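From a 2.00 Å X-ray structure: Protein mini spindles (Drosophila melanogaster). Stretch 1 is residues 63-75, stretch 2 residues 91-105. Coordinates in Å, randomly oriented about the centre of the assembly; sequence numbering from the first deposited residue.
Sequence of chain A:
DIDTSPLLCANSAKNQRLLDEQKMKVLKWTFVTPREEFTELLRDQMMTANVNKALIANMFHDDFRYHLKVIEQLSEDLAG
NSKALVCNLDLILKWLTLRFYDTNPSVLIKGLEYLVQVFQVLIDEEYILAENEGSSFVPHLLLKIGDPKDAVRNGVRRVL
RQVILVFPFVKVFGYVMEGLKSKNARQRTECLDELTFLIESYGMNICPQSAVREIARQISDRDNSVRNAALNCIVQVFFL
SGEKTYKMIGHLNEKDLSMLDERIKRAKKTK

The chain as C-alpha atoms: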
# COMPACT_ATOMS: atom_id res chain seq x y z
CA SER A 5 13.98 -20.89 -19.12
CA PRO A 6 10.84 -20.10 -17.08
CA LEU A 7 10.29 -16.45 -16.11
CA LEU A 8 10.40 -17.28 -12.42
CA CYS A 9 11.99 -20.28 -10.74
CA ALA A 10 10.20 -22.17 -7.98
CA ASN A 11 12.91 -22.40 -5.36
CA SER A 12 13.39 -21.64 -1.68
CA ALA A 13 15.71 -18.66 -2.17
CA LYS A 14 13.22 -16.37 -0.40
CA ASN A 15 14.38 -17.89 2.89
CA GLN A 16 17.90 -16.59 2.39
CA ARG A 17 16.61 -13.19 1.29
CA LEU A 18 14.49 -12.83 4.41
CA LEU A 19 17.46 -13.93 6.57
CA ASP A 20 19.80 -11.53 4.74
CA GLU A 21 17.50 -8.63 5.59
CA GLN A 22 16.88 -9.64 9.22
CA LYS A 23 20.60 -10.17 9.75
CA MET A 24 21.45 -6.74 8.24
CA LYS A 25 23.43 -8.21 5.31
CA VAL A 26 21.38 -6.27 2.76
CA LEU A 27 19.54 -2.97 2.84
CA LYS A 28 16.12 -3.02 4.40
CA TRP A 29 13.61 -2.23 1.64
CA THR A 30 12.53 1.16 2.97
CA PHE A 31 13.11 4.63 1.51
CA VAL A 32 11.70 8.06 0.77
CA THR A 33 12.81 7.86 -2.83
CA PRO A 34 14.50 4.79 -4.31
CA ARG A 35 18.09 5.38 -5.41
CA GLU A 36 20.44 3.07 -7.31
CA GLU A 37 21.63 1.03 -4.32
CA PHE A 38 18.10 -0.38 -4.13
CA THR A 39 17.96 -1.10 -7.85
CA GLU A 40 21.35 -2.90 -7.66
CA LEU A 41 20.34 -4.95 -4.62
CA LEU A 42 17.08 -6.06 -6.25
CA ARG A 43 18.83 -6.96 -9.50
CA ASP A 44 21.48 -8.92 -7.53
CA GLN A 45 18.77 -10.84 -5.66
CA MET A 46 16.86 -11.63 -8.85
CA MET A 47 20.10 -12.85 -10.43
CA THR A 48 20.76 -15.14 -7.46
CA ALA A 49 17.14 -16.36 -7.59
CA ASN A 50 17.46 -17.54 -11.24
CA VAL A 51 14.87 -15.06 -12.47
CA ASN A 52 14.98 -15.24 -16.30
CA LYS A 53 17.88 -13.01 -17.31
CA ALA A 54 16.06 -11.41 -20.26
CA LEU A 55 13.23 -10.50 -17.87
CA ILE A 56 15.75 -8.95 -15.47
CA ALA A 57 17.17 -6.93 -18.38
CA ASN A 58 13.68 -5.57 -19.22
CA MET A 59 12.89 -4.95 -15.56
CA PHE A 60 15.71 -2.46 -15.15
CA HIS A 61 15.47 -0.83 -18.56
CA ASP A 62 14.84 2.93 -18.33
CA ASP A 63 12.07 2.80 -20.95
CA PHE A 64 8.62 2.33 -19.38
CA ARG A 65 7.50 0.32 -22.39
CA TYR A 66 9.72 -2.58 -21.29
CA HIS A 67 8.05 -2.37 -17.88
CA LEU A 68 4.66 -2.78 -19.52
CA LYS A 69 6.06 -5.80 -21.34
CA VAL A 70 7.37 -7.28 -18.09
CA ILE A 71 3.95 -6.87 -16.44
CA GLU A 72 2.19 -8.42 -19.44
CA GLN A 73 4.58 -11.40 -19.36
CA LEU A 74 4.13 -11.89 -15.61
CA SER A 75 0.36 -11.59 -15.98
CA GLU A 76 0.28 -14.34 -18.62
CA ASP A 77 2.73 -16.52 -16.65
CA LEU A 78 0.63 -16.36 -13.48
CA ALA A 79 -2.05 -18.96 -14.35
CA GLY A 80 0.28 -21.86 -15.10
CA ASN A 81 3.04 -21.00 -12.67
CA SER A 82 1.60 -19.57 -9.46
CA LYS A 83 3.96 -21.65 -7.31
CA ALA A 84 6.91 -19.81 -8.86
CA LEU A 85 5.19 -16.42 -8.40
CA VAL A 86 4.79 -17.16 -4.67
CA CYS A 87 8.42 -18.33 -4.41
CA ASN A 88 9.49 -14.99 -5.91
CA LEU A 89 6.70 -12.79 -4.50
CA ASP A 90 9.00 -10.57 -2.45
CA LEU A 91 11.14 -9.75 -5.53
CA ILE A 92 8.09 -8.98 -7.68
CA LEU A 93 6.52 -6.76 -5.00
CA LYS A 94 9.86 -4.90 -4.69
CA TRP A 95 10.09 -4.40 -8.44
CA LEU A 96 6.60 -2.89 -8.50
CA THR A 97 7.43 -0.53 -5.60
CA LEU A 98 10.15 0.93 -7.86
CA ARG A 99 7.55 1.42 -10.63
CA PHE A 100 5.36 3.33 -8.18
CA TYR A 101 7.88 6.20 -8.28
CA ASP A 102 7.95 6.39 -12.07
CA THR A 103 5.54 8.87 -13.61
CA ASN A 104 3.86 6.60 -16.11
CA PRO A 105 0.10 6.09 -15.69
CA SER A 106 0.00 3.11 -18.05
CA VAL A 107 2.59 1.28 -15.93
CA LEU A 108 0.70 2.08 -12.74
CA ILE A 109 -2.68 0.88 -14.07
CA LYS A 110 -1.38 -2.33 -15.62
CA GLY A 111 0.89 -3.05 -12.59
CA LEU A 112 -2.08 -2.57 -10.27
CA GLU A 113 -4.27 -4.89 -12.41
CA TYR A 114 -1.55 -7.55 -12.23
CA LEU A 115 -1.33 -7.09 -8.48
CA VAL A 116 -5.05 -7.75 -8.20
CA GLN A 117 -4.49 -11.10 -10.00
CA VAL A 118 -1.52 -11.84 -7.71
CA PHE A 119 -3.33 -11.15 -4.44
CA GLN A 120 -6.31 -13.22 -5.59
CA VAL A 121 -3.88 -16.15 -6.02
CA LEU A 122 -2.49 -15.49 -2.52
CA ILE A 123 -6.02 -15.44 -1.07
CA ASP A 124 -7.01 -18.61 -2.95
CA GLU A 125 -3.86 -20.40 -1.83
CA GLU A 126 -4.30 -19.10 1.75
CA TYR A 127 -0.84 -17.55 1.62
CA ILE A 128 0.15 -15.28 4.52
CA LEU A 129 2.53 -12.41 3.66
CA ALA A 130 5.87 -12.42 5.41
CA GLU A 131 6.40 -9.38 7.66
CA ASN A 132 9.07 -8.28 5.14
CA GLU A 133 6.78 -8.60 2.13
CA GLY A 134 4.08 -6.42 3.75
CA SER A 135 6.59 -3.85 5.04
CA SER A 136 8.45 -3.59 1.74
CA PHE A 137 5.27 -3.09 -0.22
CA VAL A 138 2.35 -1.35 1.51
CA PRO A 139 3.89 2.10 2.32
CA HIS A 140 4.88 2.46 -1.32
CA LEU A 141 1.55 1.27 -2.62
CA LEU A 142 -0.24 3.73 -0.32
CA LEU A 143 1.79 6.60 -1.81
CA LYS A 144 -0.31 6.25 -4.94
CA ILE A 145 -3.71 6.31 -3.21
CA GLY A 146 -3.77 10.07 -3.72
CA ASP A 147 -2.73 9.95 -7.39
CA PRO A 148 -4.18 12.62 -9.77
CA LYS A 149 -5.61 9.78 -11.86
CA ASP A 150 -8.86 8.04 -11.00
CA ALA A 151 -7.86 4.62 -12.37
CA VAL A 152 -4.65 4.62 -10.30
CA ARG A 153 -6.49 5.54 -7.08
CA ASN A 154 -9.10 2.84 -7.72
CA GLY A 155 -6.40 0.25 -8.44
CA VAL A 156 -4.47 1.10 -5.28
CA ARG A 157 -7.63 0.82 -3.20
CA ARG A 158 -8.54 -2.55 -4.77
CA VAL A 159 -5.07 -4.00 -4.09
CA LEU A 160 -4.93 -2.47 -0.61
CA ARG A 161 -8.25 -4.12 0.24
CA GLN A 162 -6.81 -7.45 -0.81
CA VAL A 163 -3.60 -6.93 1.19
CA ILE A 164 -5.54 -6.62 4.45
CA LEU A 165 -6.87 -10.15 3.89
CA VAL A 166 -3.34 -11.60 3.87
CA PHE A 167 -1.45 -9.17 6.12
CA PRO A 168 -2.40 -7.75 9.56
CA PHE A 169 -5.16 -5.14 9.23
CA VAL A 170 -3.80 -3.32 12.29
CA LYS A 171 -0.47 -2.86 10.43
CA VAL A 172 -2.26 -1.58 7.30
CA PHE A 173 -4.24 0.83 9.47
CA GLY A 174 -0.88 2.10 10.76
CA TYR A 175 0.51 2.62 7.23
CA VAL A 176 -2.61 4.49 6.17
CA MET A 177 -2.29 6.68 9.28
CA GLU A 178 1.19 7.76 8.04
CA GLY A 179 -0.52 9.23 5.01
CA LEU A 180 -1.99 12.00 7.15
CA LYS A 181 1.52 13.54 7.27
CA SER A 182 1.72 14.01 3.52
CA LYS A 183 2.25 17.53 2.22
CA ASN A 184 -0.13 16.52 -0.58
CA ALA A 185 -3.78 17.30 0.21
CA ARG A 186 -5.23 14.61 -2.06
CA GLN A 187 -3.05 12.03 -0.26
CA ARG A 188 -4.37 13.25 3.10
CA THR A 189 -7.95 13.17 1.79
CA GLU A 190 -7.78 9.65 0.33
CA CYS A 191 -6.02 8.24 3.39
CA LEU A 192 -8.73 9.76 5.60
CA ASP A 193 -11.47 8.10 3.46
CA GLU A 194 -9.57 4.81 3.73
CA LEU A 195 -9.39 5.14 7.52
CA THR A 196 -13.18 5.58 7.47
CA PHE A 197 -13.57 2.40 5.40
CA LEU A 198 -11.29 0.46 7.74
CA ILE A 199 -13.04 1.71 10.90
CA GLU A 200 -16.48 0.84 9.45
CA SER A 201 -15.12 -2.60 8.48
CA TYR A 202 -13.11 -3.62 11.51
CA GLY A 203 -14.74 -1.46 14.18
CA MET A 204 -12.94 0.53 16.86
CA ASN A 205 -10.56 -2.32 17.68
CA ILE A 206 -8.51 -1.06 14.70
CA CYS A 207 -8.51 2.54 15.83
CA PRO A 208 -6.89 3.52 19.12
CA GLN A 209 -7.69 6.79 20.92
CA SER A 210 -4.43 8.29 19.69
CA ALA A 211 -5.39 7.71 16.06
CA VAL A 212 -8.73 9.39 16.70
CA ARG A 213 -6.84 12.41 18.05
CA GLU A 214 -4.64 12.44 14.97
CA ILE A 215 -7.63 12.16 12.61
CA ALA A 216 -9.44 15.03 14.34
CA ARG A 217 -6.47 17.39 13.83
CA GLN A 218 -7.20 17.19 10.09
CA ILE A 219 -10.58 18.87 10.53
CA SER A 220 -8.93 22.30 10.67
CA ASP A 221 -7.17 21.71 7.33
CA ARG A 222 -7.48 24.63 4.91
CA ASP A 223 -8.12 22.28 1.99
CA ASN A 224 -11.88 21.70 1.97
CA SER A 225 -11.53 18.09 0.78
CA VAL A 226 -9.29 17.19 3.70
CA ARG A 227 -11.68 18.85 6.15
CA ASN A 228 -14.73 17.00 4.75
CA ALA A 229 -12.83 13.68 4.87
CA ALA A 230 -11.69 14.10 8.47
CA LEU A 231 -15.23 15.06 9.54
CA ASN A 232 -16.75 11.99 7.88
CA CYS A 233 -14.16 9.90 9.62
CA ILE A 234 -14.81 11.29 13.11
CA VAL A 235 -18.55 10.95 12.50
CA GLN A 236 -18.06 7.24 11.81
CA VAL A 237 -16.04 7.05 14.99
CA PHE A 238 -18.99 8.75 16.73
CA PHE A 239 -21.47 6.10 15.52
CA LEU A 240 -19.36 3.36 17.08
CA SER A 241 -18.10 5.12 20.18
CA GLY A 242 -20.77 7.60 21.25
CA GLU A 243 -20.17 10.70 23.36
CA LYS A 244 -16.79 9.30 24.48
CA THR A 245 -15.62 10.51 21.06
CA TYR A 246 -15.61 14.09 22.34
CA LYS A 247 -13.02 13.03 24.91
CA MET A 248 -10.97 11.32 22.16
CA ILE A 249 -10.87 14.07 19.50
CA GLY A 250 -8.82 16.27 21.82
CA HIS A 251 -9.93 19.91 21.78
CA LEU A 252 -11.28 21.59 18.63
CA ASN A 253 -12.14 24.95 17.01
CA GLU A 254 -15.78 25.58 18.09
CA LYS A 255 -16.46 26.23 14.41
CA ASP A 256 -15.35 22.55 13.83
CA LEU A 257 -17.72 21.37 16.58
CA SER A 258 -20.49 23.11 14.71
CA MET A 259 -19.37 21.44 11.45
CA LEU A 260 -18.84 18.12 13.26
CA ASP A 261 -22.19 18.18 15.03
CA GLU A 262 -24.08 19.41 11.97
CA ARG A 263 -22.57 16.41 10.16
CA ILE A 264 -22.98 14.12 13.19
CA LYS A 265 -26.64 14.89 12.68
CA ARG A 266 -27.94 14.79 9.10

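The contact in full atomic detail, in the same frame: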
# COMPACT_ATOMS: atom_id res chain seq x y z
N ASP A 63 13.23 2.52 -20.12
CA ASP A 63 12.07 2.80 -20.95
C ASP A 63 10.83 2.10 -20.40
O ASP A 63 10.79 0.87 -20.33
CB ASP A 63 12.35 2.38 -22.40
CG ASP A 63 11.27 2.82 -23.38
OD1 ASP A 63 10.06 2.68 -23.07
OD2 ASP A 63 11.63 3.31 -24.48
N PHE A 64 9.81 2.88 -20.03
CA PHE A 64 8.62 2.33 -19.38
C PHE A 64 7.93 1.26 -20.22
O PHE A 64 7.19 0.44 -19.70
CB PHE A 64 7.61 3.45 -19.05
CG PHE A 64 6.83 3.93 -20.25
CD1 PHE A 64 5.62 3.35 -20.59
CD2 PHE A 64 7.32 4.98 -21.03
CE1 PHE A 64 4.90 3.80 -21.71
CE2 PHE A 64 6.60 5.44 -22.14
CZ PHE A 64 5.40 4.85 -22.48
N ARG A 65 8.15 1.28 -21.53
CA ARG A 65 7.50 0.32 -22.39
C ARG A 65 7.99 -1.11 -22.14
O ARG A 65 7.25 -2.07 -22.37
CB ARG A 65 7.68 0.71 -23.85
CG ARG A 65 6.85 1.96 -24.21
CD ARG A 65 7.01 2.34 -25.65
NE ARG A 65 8.40 2.65 -25.94
CZ ARG A 65 8.81 3.77 -26.53
NH1 ARG A 65 7.93 4.69 -26.88
NH2 ARG A 65 10.11 3.96 -26.75
N TYR A 66 9.23 -1.26 -21.68
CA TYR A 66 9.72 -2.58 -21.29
C TYR A 66 9.12 -3.03 -19.96
O TYR A 66 8.96 -4.23 -19.71
CB TYR A 66 11.26 -2.59 -21.22
CG TYR A 66 11.86 -2.41 -22.58
CD1 TYR A 66 11.75 -3.41 -23.55
CD2 TYR A 66 12.47 -1.22 -22.94
CE1 TYR A 66 12.27 -3.24 -24.82
CE2 TYR A 66 13.00 -1.04 -24.21
CZ TYR A 66 12.89 -2.05 -25.14
OH TYR A 66 13.42 -1.86 -26.40
N HIS A 67 8.77 -2.07 -19.11
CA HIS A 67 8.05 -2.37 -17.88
C HIS A 67 6.64 -2.88 -18.16
O HIS A 67 6.15 -3.79 -17.47
CB HIS A 67 7.99 -1.13 -17.00
CG HIS A 67 9.32 -0.51 -16.74
ND1 HIS A 67 9.47 0.79 -16.32
CD2 HIS A 67 10.57 -1.02 -16.86
CE1 HIS A 67 10.75 1.06 -16.18
NE2 HIS A 67 11.44 -0.02 -16.50
N LEU A 68 5.98 -2.30 -19.16
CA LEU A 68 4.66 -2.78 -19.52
C LEU A 68 4.77 -4.20 -20.03
O LEU A 68 3.94 -5.04 -19.71
CB LEU A 68 3.97 -1.88 -20.58
CG LEU A 68 3.50 -0.48 -20.14
CD1 LEU A 68 3.04 0.32 -21.35
CD2 LEU A 68 2.39 -0.55 -19.12
N LYS A 69 5.78 -4.45 -20.86
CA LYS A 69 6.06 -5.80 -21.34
C LYS A 69 6.27 -6.79 -20.20
O LYS A 69 5.68 -7.88 -20.19
CB LYS A 69 7.30 -5.80 -22.25
CG LYS A 69 7.67 -7.18 -22.78
CD LYS A 69 8.83 -7.03 -23.76
CE LYS A 69 9.10 -8.30 -24.54
NZ LYS A 69 10.14 -8.06 -25.57
N VAL A 70 7.13 -6.43 -19.26
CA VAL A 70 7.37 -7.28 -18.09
C VAL A 70 6.06 -7.63 -17.37
O VAL A 70 5.79 -8.80 -17.07
CB VAL A 70 8.34 -6.61 -17.09
CG1 VAL A 70 8.34 -7.36 -15.76
CG2 VAL A 70 9.75 -6.57 -17.67
N ILE A 71 5.23 -6.62 -17.12
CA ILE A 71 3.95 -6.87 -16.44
C ILE A 71 3.04 -7.79 -17.26
O ILE A 71 2.43 -8.71 -16.72
CB ILE A 71 3.22 -5.55 -16.14
CG1 ILE A 71 3.98 -4.79 -15.05
CG2 ILE A 71 1.78 -5.85 -15.69
CD1 ILE A 71 3.76 -3.29 -15.07
N GLU A 72 2.95 -7.53 -18.56
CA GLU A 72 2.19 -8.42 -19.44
C GLU A 72 2.71 -9.88 -19.39
O GLU A 72 1.94 -10.82 -19.34
CB GLU A 72 2.23 -7.91 -20.87
CG GLU A 72 1.39 -8.73 -21.82
CD GLU A 72 1.42 -8.16 -23.23
OE1 GLU A 72 2.51 -8.15 -23.86
OE2 GLU A 72 0.36 -7.71 -23.70
N GLN A 73 4.02 -10.05 -19.41
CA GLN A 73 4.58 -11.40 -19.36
C GLN A 73 4.26 -12.06 -18.01
O GLN A 73 3.82 -13.20 -17.97
CB GLN A 73 6.08 -11.35 -19.61
CG GLN A 73 6.42 -11.15 -21.07
CD GLN A 73 7.86 -10.77 -21.29
OE1 GLN A 73 8.52 -10.25 -20.39
NE2 GLN A 73 8.36 -11.02 -22.49
N LEU A 74 4.44 -11.33 -16.92
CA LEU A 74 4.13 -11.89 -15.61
C LEU A 74 2.65 -12.22 -15.49
O LEU A 74 2.27 -13.25 -14.91
CB LEU A 74 4.55 -10.93 -14.50
CG LEU A 74 6.05 -10.68 -14.33
CD1 LEU A 74 6.30 -9.46 -13.44
CD2 LEU A 74 6.71 -11.93 -13.76
N SER A 75 1.80 -11.35 -16.04
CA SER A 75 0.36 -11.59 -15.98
C SER A 75 -0.03 -12.88 -16.70
O SER A 75 -0.84 -13.65 -16.20
CB SER A 75 -0.41 -10.40 -16.59
OG SER A 75 -1.81 -10.63 -16.50
N LEU A 91 10.41 -10.42 -4.45
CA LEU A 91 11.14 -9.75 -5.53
C LEU A 91 10.18 -8.98 -6.44
O LEU A 91 10.47 -7.87 -6.88
CB LEU A 91 11.94 -10.76 -6.37
CG LEU A 91 12.93 -11.61 -5.56
CD1 LEU A 91 13.55 -12.73 -6.42
CD2 LEU A 91 13.99 -10.68 -5.01
N ILE A 92 9.06 -9.61 -6.76
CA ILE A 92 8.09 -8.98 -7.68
C ILE A 92 7.43 -7.77 -7.02
O ILE A 92 7.24 -6.74 -7.68
CB ILE A 92 7.02 -9.98 -8.14
CG1 ILE A 92 7.65 -11.11 -8.96
CG2 ILE A 92 5.96 -9.28 -8.97
CD1 ILE A 92 8.52 -10.62 -10.09
N LEU A 93 7.08 -7.89 -5.73
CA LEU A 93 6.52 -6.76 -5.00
C LEU A 93 7.53 -5.61 -4.97
O LEU A 93 7.16 -4.46 -5.23
CB LEU A 93 6.10 -7.15 -3.57
CG LEU A 93 4.92 -8.13 -3.46
CD1 LEU A 93 4.63 -8.52 -2.02
CD2 LEU A 93 3.62 -7.56 -4.14
N LYS A 94 8.80 -5.92 -4.68
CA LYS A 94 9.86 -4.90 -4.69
C LYS A 94 9.99 -4.22 -6.03
O LYS A 94 10.16 -2.99 -6.09
CB LYS A 94 11.21 -5.50 -4.31
CG LYS A 94 11.38 -5.79 -2.82
CD LYS A 94 12.72 -6.49 -2.52
CE LYS A 94 12.89 -6.66 -1.02
NZ LYS A 94 14.20 -7.29 -0.66
N TRP A 95 9.93 -4.99 -7.11
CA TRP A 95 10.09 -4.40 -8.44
C TRP A 95 8.93 -3.43 -8.73
O TRP A 95 9.12 -2.38 -9.33
CB TRP A 95 10.14 -5.48 -9.53
CG TRP A 95 10.27 -4.88 -10.92
CD1 TRP A 95 11.38 -4.30 -11.47
CD2 TRP A 95 9.24 -4.79 -11.92
NE1 TRP A 95 11.10 -3.85 -12.74
CE2 TRP A 95 9.80 -4.15 -13.04
CE3 TRP A 95 7.90 -5.20 -11.97
CZ2 TRP A 95 9.07 -3.89 -14.20
CZ3 TRP A 95 7.17 -4.95 -13.13
CH2 TRP A 95 7.75 -4.30 -14.22
N LEU A 96 7.73 -3.78 -8.27
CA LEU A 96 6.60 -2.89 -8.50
C LEU A 96 6.73 -1.62 -7.65
O LEU A 96 6.39 -0.54 -8.12
CB LEU A 96 5.28 -3.63 -8.24
CG LEU A 96 5.11 -4.68 -9.34
CD1 LEU A 96 4.17 -5.79 -8.94
CD2 LEU A 96 4.67 -4.00 -10.68
N THR A 97 7.26 -1.72 -6.43
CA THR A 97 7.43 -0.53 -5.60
C THR A 97 8.36 0.48 -6.30
O THR A 97 8.17 1.69 -6.14
CB THR A 97 7.99 -0.83 -4.18
OG1 THR A 97 9.35 -1.27 -4.25
CG2 THR A 97 7.11 -1.87 -3.42
N LEU A 98 9.33 -0.00 -7.07
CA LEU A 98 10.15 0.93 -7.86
C LEU A 98 9.32 1.64 -8.94
O LEU A 98 9.45 2.84 -9.14
CB LEU A 98 11.33 0.21 -8.50
CG LEU A 98 12.31 -0.43 -7.53
CD1 LEU A 98 13.33 -1.23 -8.34
CD2 LEU A 98 13.01 0.62 -6.64
N ARG A 99 8.46 0.88 -9.61
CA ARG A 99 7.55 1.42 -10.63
C ARG A 99 6.51 2.40 -10.08
O ARG A 99 5.90 3.16 -10.84
CB ARG A 99 6.83 0.28 -11.35
CG ARG A 99 7.76 -0.49 -12.28
CD ARG A 99 8.64 0.53 -12.98
NE ARG A 99 9.89 -0.00 -13.50
CZ ARG A 99 10.82 -0.61 -12.79
NH1 ARG A 99 10.65 -0.84 -11.50
NH2 ARG A 99 11.94 -1.04 -13.38
N PHE A 100 6.29 2.37 -8.77
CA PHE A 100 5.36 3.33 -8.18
C PHE A 100 5.93 4.74 -8.17
O PHE A 100 5.18 5.71 -8.04
CB PHE A 100 4.98 2.90 -6.76
CG PHE A 100 4.12 1.66 -6.71
CD1 PHE A 100 3.44 1.21 -7.83
CD2 PHE A 100 4.02 0.93 -5.54
CE1 PHE A 100 2.65 0.07 -7.79
CE2 PHE A 100 3.23 -0.23 -5.48
CZ PHE A 100 2.55 -0.65 -6.61
N TYR A 101 7.25 4.87 -8.29
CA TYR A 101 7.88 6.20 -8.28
C TYR A 101 8.09 6.76 -9.69
O TYR A 101 8.39 7.94 -9.85
CB TYR A 101 9.20 6.14 -7.53
CG TYR A 101 8.98 5.93 -6.06
CD1 TYR A 101 8.85 4.64 -5.54
CD2 TYR A 101 8.84 7.00 -5.19
CE1 TYR A 101 8.62 4.43 -4.19
CE2 TYR A 101 8.61 6.80 -3.84
CZ TYR A 101 8.51 5.52 -3.35
OH TYR A 101 8.29 5.32 -2.01
N ASP A 102 7.92 5.92 -10.70
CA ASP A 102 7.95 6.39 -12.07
C ASP A 102 6.64 7.10 -12.38
O ASP A 102 5.62 6.85 -11.74
CB ASP A 102 8.20 5.23 -13.05
CG ASP A 102 9.54 4.52 -12.79
OD1 ASP A 102 10.38 5.04 -12.02
OD2 ASP A 102 9.76 3.44 -13.39
N THR A 103 6.68 8.00 -13.36
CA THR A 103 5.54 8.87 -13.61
C THR A 103 4.62 8.35 -14.69
O THR A 103 3.84 9.12 -15.26
CB THR A 103 5.99 10.29 -14.03
OG1 THR A 103 6.75 10.22 -15.24
CG2 THR A 103 6.84 10.95 -12.94
N ASN A 104 4.68 7.06 -15.00
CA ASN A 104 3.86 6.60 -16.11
C ASN A 104 2.55 5.96 -15.66
O ASN A 104 2.55 4.95 -14.95
CB ASN A 104 4.64 5.63 -16.99
CG ASN A 104 3.97 5.44 -18.32
OD1 ASN A 104 3.06 4.62 -18.46
ND2 ASN A 104 4.41 6.20 -19.31
N PRO A 105 1.43 6.57 -16.05
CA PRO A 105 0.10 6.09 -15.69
C PRO A 105 -0.22 4.71 -16.26
O PRO A 105 -0.91 3.94 -15.60
CB PRO A 105 -0.84 7.15 -16.29
CG PRO A 105 0.02 8.38 -16.44
CD PRO A 105 1.39 7.86 -16.76
O HOH W 1 7.99 3.04 -15.42

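Two helices, 64-75 and 91-99, run nearly antiparallel, at 149° between their N-to-C directions, and their axes come no closer than 12.3 Å. At that spacing the backbones leave a gap, and large side chains must fill it. The register follows the near-antiparallel course: L74 lies across from I92, I71 from L96, H67 from R99 and F64 from N104.

The main bump is W95. Its CA-to-CB bond points toward the first helix, and with chi1 at 178° (t) the indole reaches a hollow walled by H67, V70 and I71, three residues spanning about one helical turn. V70 covers a face of the ring: its CG1 sits 3.5 Å from W95 CH2 and 3.9 Å from the centroid of the six-membered ring, a CH-pi contact. The rim of the indole meets different neighbours near its plane, with I71 CG1 3.7 Å from W95 CZ3 and the backbone oxygen H67 O 3.7 Å from W95 CH2. That oxygen already accepts the helical bond from I71 N.

Beyond the indole the packing is aliphatic and looser. L74 CD1 meets I92 CD1 at 4.2 Å, methyl against methyl, and I71 CG1 barely reaches L96 CD2 at 4.5 Å.

Toward the other end the filling turns polar. R99 NE lies over a face of the H67 imidazole, 3.0 Å from H67 ND1, a spacing that alone does not establish a hydrogen bond. A water links this histidine to the loop, 2.8 Å from H67 ND1 and donating to D102 OD2 at 2.7 Å. D102 OD2 also forms a salt bridge with R99 NE at 3.4 Å, through charge alone, since the oxygen lies well out of the guanidinium plane. Finally, N104 covers a face of the F64 ring, its ND2 3.4 Å from F64 CD1, and closes this end of the contact.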